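Long-range contact in glucose-1-phosphate thymidylyltransferase (Bacillus anthracis, PDB 4ECM), which catalyses the transfer of a thymidylyl group to glucose 1-phosphate, giving dTDP-glucose and pyrophosphate, for the biosynthesis of dTDP-L-rhamnose: residues T71-V85 with E94-K106. Numbering follows the deposited sequence. Where two conformers were deposited one is given.
Sequences TDIMIITGKEHMGDV and EFGVSFTYRVQDK. With DAU (2'deoxy-thymidine-5'-diphospho-alpha-D-glucose), chain B.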
loop_
_atom_site.group_PDB
_atom_site.type_symbol
_atom_site.label_atom_id
_atom_site.label_comp_id
_atom_site.label_asym_id
_atom_site.label_seq_id
_atom_site.Cartn_x
_atom_site.Cartn_y
_atom_site.Cartn_z
ATOM N N THR A 71 28.131 5.823 -0.165
ATOM C CA THR A 71 26.935 6.161 0.606
ATOM C C THR A 71 25.851 6.954 -0.137
ATOM O O THR A 71 24.734 7.040 0.360
ATOM C CB THR A 71 27.336 6.922 1.868
ATOM O OG1 THR A 71 28.070 8.102 1.507
ATOM C CG2 THR A 71 28.215 6.032 2.764
ATOM N N ASP A 72 26.189 7.560 -1.279
ATOM C CA ASP A 72 25.218 8.280 -2.116
ATOM C C ASP A 72 24.724 7.255 -3.124
ATOM O O ASP A 72 25.417 6.930 -4.085
ATOM C CB ASP A 72 25.860 9.475 -2.838
ATOM C CG ASP A 72 26.314 10.577 -1.885
ATOM O OD1 ASP A 72 25.632 10.839 -0.877
ATOM O OD2 ASP A 72 27.360 11.198 -2.157
ATOM N N ILE A 73 23.512 6.757 -2.912
ATOM C CA ILE A 73 22.982 5.667 -3.722
ATOM C C ILE A 73 21.621 5.978 -4.320
ATOM O O ILE A 73 20.708 6.435 -3.618
ATOM C CB ILE A 73 22.810 4.409 -2.850
ATOM C CG1 ILE A 73 24.146 4.023 -2.196
ATOM C CG2 ILE A 73 22.245 3.251 -3.688
ATOM C CD1 ILE A 73 24.051 3.004 -1.087
ATOM N N MET A 74 21.486 5.715 -5.617
ATOM C CA MET A 74 20.218 5.884 -6.284
ATOM C C MET A 74 19.567 4.516 -6.485
ATOM O O MET A 74 20.224 3.551 -6.880
ATOM C CB MET A 74 20.381 6.616 -7.624
ATOM C CG MET A 74 19.089 6.646 -8.449
ATOM S SD MET A 74 18.991 8.007 -9.636
ATOM C CE MET A 74 18.773 9.366 -8.488
ATOM N N ILE A 75 18.272 4.452 -6.221
ATOM C CA ILE A 75 17.486 3.230 -6.344
ATOM C C ILE A 75 16.458 3.433 -7.449
ATOM O O ILE A 75 15.674 4.390 -7.405
ATOM C CB ILE A 75 16.730 2.948 -5.045
ATOM C CG1 ILE A 75 17.693 2.854 -3.837
ATOM C CG2 ILE A 75 15.829 1.692 -5.178
ATOM C CD1 ILE A 75 18.582 1.699 -3.814
ATOM N N ILE A 76 16.458 2.534 -8.431
ATOM C CA ILE A 76 15.500 2.569 -9.530
ATOM C C ILE A 76 14.525 1.392 -9.417
ATOM O O ILE A 76 14.944 0.252 -9.233
ATOM C CB ILE A 76 16.197 2.455 -10.878
ATOM C CG1 ILE A 76 17.221 3.584 -11.066
ATOM C CG2 ILE A 76 15.159 2.443 -12.031
ATOM C CD1 ILE A 76 16.633 4.992 -11.071
ATOM N N THR A 77 13.229 1.667 -9.495
ATOM C CA THR A 77 12.231 0.596 -9.488
ATOM C C THR A 77 10.964 1.071 -10.180
ATOM O O THR A 77 10.894 2.211 -10.636
ATOM C CB THR A 77 11.928 0.071 -8.055
ATOM O OG1 THR A 77 11.245 -1.194 -8.139
ATOM C CG2 THR A 77 11.104 1.079 -7.255
ATOM N N GLY A 78 9.982 0.183 -10.290
ATOM C CA GLY A 78 8.697 0.512 -10.933
ATOM C C GLY A 78 7.808 1.374 -10.049
ATOM O O GLY A 78 7.975 1.424 -8.837
ATOM N N LYS A 79 6.863 2.051 -10.673
ATOM C CA LYS A 79 5.932 2.915 -9.981
ATOM C C LYS A 79 5.158 2.191 -8.864
ATOM O O LYS A 79 5.115 2.647 -7.731
ATOM C CB LYS A 79 4.924 3.484 -10.995
ATOM C CG LYS A 79 3.969 4.497 -10.409
ATOM C CD LYS A 79 3.109 5.206 -11.476
ATOM C CE LYS A 79 1.907 4.384 -11.898
ATOM N NZ LYS A 79 1.047 5.124 -12.870
ATOM N N GLU A 80 4.601 1.038 -9.208
ATOM C CA GLU A 80 3.833 0.233 -8.269
ATOM C C GLU A 80 4.675 -0.264 -7.091
ATOM O O GLU A 80 4.213 -0.249 -5.939
ATOM C CB GLU A 80 3.193 -0.953 -9.007
ATOM C CG GLU A 80 4.137 -1.657 -9.978
ATOM C CD GLU A 80 4.512 -0.778 -11.183
ATOM O OE1 GLU A 80 5.660 -0.871 -11.647
ATOM O OE2 GLU A 80 3.658 0.010 -11.659
ATOM N N HIS A 81 5.913 -0.667 -7.374
ATOM C CA HIS A 81 6.790 -1.230 -6.350
ATOM C C HIS A 81 7.452 -0.232 -5.401
ATOM O O HIS A 81 7.925 -0.626 -4.332
ATOM C CB HIS A 81 7.921 -2.053 -6.999
ATOM C CG HIS A 81 7.454 -3.271 -7.741
ATOM N ND1 HIS A 81 7.794 -3.518 -9.053
ATOM C CD2 HIS A 81 6.666 -4.304 -7.356
ATOM C CE1 HIS A 81 7.249 -4.659 -9.439
ATOM N NE2 HIS A 81 6.548 -5.148 -8.433
ATOM N N MET A 82 7.475 1.046 -5.768
ATOM C CA MET A 82 8.235 2.046 -5.002
ATOM C C MET A 82 7.802 2.177 -3.552
ATOM O O MET A 82 8.629 2.362 -2.678
ATOM C CB MET A 82 8.168 3.405 -5.695
ATOM C CG MET A 82 9.076 4.449 -5.096
ATOM S SD MET A 82 10.814 4.145 -5.398
ATOM C CE MET A 82 10.899 4.458 -7.167
ATOM N N GLY A 83 6.510 2.067 -3.288
ATOM C CA GLY A 83 6.008 2.172 -1.923
ATOM C C GLY A 83 6.686 1.188 -0.984
ATOM O O GLY A 83 7.185 1.555 0.080
ATOM N N ASP A 84 6.716 -0.069 -1.390
ATOM C CA ASP A 84 7.300 -1.128 -0.568
ATOM C C ASP A 84 8.806 -1.009 -0.473
ATOM O O ASP A 84 9.367 -1.212 0.586
ATOM C CB ASP A 84 6.900 -2.496 -1.099
ATOM C CG ASP A 84 5.442 -2.844 -0.803
ATOM O OD1 ASP A 84 4.806 -2.206 0.077
ATOM O OD2 ASP A 84 4.942 -3.788 -1.440
ATOM N N VAL A 85 9.456 -0.642 -1.569
ATOM C CA VAL A 85 10.895 -0.486 -1.556
ATOM C C VAL A 85 11.270 0.622 -0.585
ATOM O O VAL A 85 12.156 0.454 0.265
ATOM C CB VAL A 85 11.449 -0.204 -2.961
ATOM C CG1 VAL A 85 12.939 0.115 -2.893
ATOM C CG2 VAL A 85 11.168 -1.405 -3.897
ATOM N N GLU A 94 19.058 4.904 8.613
ATOM C CA GLU A 94 19.176 3.753 9.499
ATOM C C GLU A 94 20.327 2.820 9.093
ATOM O O GLU A 94 20.866 2.100 9.936
ATOM C CB GLU A 94 17.843 2.993 9.572
ATOM C CG GLU A 94 16.720 3.826 10.169
ATOM C CD GLU A 94 15.404 3.078 10.277
ATOM O OE1 GLU A 94 15.359 1.866 9.953
ATOM O OE2 GLU A 94 14.409 3.708 10.696
ATOM N N PHE A 95 20.713 2.854 7.815
ATOM C CA PHE A 95 21.809 2.014 7.300
ATOM C C PHE A 95 23.118 2.770 7.124
ATOM O O PHE A 95 24.076 2.227 6.592
ATOM C CB PHE A 95 21.432 1.434 5.930
ATOM C CG PHE A 95 20.099 0.757 5.900
ATOM C CD1 PHE A 95 19.926 -0.495 6.467
ATOM C CD2 PHE A 95 19.016 1.355 5.291
ATOM C CE1 PHE A 95 18.682 -1.133 6.442
ATOM C CE2 PHE A 95 17.780 0.729 5.268
ATOM C CZ PHE A 95 17.617 -0.522 5.846
ATOM N N GLY A 96 23.184 4.015 7.557
ATOM C CA GLY A 96 24.390 4.800 7.337
ATOM C C GLY A 96 24.612 5.213 5.876
ATOM O O GLY A 96 25.738 5.520 5.479
ATOM N N VAL A 97 23.554 5.216 5.058
ATOM C CA VAL A 97 23.679 5.658 3.665
ATOM C C VAL A 97 22.649 6.741 3.357
ATOM O O VAL A 97 21.937 7.205 4.233
ATOM C CB VAL A 97 23.561 4.509 2.655
ATOM C CG1 VAL A 97 24.688 3.502 2.866
ATOM C CG2 VAL A 97 22.170 3.847 2.748
ATOM N N SER A 98 22.573 7.134 2.097
ATOM C CA SER A 98 21.691 8.190 1.692
ATOM C C SER A 98 21.057 7.795 0.352
ATOM O O SER A 98 21.777 7.578 -0.625
ATOM C CB SER A 98 22.533 9.450 1.596
ATOM O OG SER A 98 21.755 10.571 1.367
ATOM N N PHE A 99 19.722 7.672 0.317
ATOM C CA PHE A 99 19.016 7.220 -0.878
ATOM C C PHE A 99 18.281 8.308 -1.639
ATOM O O PHE A 99 17.749 9.248 -1.060
ATOM C CB PHE A 99 17.973 6.129 -0.537
ATOM C CG PHE A 99 18.568 4.837 -0.021
ATOM C CD1 PHE A 99 19.489 4.132 -0.777
ATOM C CD2 PHE A 99 18.154 4.299 1.187
ATOM C CE1 PHE A 99 20.031 2.949 -0.316
ATOM C CE2 PHE A 99 18.687 3.108 1.662
ATOM C CZ PHE A 99 19.620 2.428 0.910
ATOM N N THR A 100 18.228 8.133 -2.950
ATOM C CA THR A 100 17.471 9.002 -3.850
ATOM C C THR A 100 16.743 8.018 -4.771
ATOM O O THR A 100 17.342 7.025 -5.206
ATOM C CB THR A 100 18.401 9.956 -4.623
ATOM O OG1 THR A 100 19.099 10.793 -3.688
ATOM C CG2 THR A 100 17.613 10.854 -5.609
ATOM N N TYR A 101 15.466 8.270 -5.064
ATOM C CA TYR A 101 14.669 7.346 -5.857
ATOM C C TYR A 101 14.116 7.899 -7.164
ATOM O O TYR A 101 13.679 9.053 -7.237
ATOM C CB TYR A 101 13.450 6.880 -5.027
ATOM C CG TYR A 101 13.782 6.215 -3.698
ATOM C CD1 TYR A 101 13.908 4.832 -3.595
ATOM C CD2 TYR A 101 13.911 6.966 -2.536
ATOM C CE1 TYR A 101 14.202 4.204 -2.343
ATOM C CE2 TYR A 101 14.203 6.357 -1.290
ATOM C CZ TYR A 101 14.343 4.978 -1.210
ATOM O OH TYR A 101 14.616 4.396 -0.001
ATOM N N ARG A 102 14.089 7.046 -8.181
ATOM C CA ARG A 102 13.469 7.387 -9.465
ATOM C C ARG A 102 12.690 6.199 -10.025
ATOM O O ARG A 102 13.070 5.061 -9.828
ATOM C CB ARG A 102 14.483 7.858 -10.481
ATOM C CG ARG A 102 15.257 9.077 -10.034
ATOM C CD ARG A 102 15.749 9.818 -11.250
ATOM N NE ARG A 102 14.673 10.593 -11.863
ATOM C CZ ARG A 102 14.627 10.945 -13.141
ATOM N NH1 ARG A 102 15.558 10.523 -14.001
ATOM N NH2 ARG A 102 13.607 11.677 -13.577
ATOM N N VAL A 103 11.613 6.506 -10.740
ATOM C CA VAL A 103 10.722 5.525 -11.322
ATOM C C VAL A 103 11.045 5.181 -12.776
ATOM O O VAL A 103 11.239 6.065 -13.603
ATOM C CB VAL A 103 9.246 6.055 -11.290
ATOM C CG1 VAL A 103 8.283 5.113 -12.064
ATOM C CG2 VAL A 103 8.784 6.274 -9.851
ATOM N N GLN A 104 11.087 3.880 -13.067
ATOM C CA GLN A 104 11.258 3.382 -14.419
ATOM C C GLN A 104 9.851 2.960 -14.831
ATOM O O GLN A 104 9.288 2.034 -14.264
ATOM C CB GLN A 104 12.231 2.207 -14.468
ATOM C CG GLN A 104 12.520 1.763 -15.883
ATOM C CD GLN A 104 13.466 0.594 -15.970
ATOM O OE1 GLN A 104 13.686 -0.133 -14.988
ATOM N NE2 GLN A 104 14.039 0.392 -17.168
ATOM N N ASP A 105 9.280 3.674 -15.794
ATOM C CA ASP A 105 7.888 3.466 -16.226
ATOM C C ASP A 105 7.565 2.047 -16.676
ATOM O O ASP A 105 6.571 1.483 -16.255
ATOM C CB ASP A 105 7.534 4.453 -17.353
ATOM C CG ASP A 105 7.457 5.892 -16.869
ATOM O OD1 ASP A 105 8.011 6.795 -17.559
ATOM O OD2 ASP A 105 6.857 6.109 -15.786
ATOM N N LYS A 106 8.408 1.491 -17.538
ATOM C CA LYS A 106 8.224 0.142 -18.060
ATOM C C LYS A 106 9.547 -0.597 -17.980
ATOM O O LYS A 106 10.608 0.043 -17.968
ATOM C CB LYS A 106 7.752 0.190 -19.521
ATOM C CG LYS A 106 6.439 0.957 -19.715
ATOM C CD LYS A 106 5.923 0.909 -21.165
ATOM C CE LYS A 106 4.579 1.652 -21.284
ATOM N NZ LYS A 106 4.042 1.686 -22.679
HETATM O O6 DAU B . 22.625 -11.513 -13.825
HETATM C C6 DAU B . 23.674 -11.172 -14.733
HETATM C C5 DAU B . 23.087 -10.877 -16.106
HETATM O O5 DAU B . 22.114 -9.849 -15.941
HETATM C C4 DAU B . 24.167 -10.451 -17.106
HETATM O O4 DAU B . 25.089 -11.508 -17.337
HETATM C C3 DAU B . 23.575 -10.022 -18.446
HETATM O O3 DAU B . 24.639 -9.519 -19.283
HETATM C C2 DAU B . 22.521 -8.941 -18.182
HETATM O O2 DAU B . 21.847 -8.569 -19.399
HETATM C C1 DAU B . 21.496 -9.409 -17.156
HETATM O O1 DAU B . 20.729 -10.467 -17.719
HETATM P P2 DAU B . 19.257 -10.814 -17.151
HETATM O O3P DAU B . 19.351 -11.557 -15.840
HETATM O O4P DAU B . 18.476 -11.380 -18.303
HETATM O OPP DAU B . 18.682 -9.346 -16.787
HETATM P P DAU B . 17.222 -9.133 -16.148
HETATM O O1P DAU B . 16.887 -10.318 -15.274
HETATM O O2P DAU B . 16.303 -8.710 -17.235
HETATM O "O5'" DAU B . 17.459 -7.883 -15.156
HETATM C "C5'" DAU B . 18.221 -8.068 -13.981
HETATM C "C4'" DAU B . 18.034 -6.969 -12.934
HETATM O "O4'" DAU B . 17.999 -5.649 -13.473
HETATM C "C3'" DAU B . 16.793 -7.158 -12.090
HETATM O "O3'" DAU B . 17.250 -7.148 -10.734
HETATM C "C2'" DAU B . 15.914 -5.963 -12.370
HETATM C "C1'" DAU B . 16.848 -4.959 -13.031
HETATM N N11 DAU B . 16.346 -4.319 -14.258
HETATM C C61 DAU B . 15.984 -5.153 -15.347
HETATM C C51 DAU B . 15.205 -4.667 -16.379
HETATM C C5A DAU B . 14.919 -5.535 -17.586
HETATM C C21 DAU B . 15.721 -3.063 -14.147
HETATM O O21 DAU B . 16.005 -2.305 -13.077
HETATM N N31 DAU B . 14.955 -2.552 -15.143
HETATM C C41 DAU B . 14.664 -3.291 -16.245
HETATM O O41 DAU B . 13.883 -2.774 -17.220
HETATM O O HOH W 1 23.035 11.150 -1.473
HETATM O O HOH W 2 6.413 1.946 -13.423
#
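I73 and I75 offer both N-H and C=O to the strand 98-103, so that the parallel strands are laced alternately: I73 N donates to S98 O and I75 N to T100 O (2.9 Å), while T100 N and R102 N return to the carbonyls of I73 and I75. The ladder runs on to Q104 N and T77 O (3.0 Å), past a weak bond from T77 N to R102 O. With helix 82-89 lying on the face of I75 and Y101, this is a beta-alpha-beta crossover of the nucleotidyltransferase domain.

On that helical face, M82 reaches across from the helix. Its CG is anti to the backbone N (chi1 -172°), and the bend at chi2 (70°) sets SD obliquely beside the Y101 ring, 3.6 Å from Y101 CD1, a Met-aromatic contact. A further bend at chi3 swings CE to R102 O and V103 CG2. I75 CB lies 3.7 Å from the same Y101 CD1, whereas its CG1 and CD1 slant against F99. Y101 OH ends on G90 O.

The other face holds M74, whose CE presses on T100 CG2 (3.4 Å, tight for two carbons) and whose SD touches R102 CG and CD where the two chains cross at a slant. The R102 guanidinium goes on to L116 O and, through NE, to F99 O of a second subunit.

The Q104 side chain runs out extended. Its CB rests on I76 CG2 (3.8 Å). Trans chi1 and chi2 carry the amide straight out to the base. There OE1 accepts a nearly straight bond from N31 of the thymine (2.7 Å). NE2 faces three acceptors, O41, Q112 OE1 and G109 O, with two protons, consistent with the weak bond to O41. Q112 and G109 probably help to hold OE1 toward N31, a pairing consistent with recognition of the thymine base.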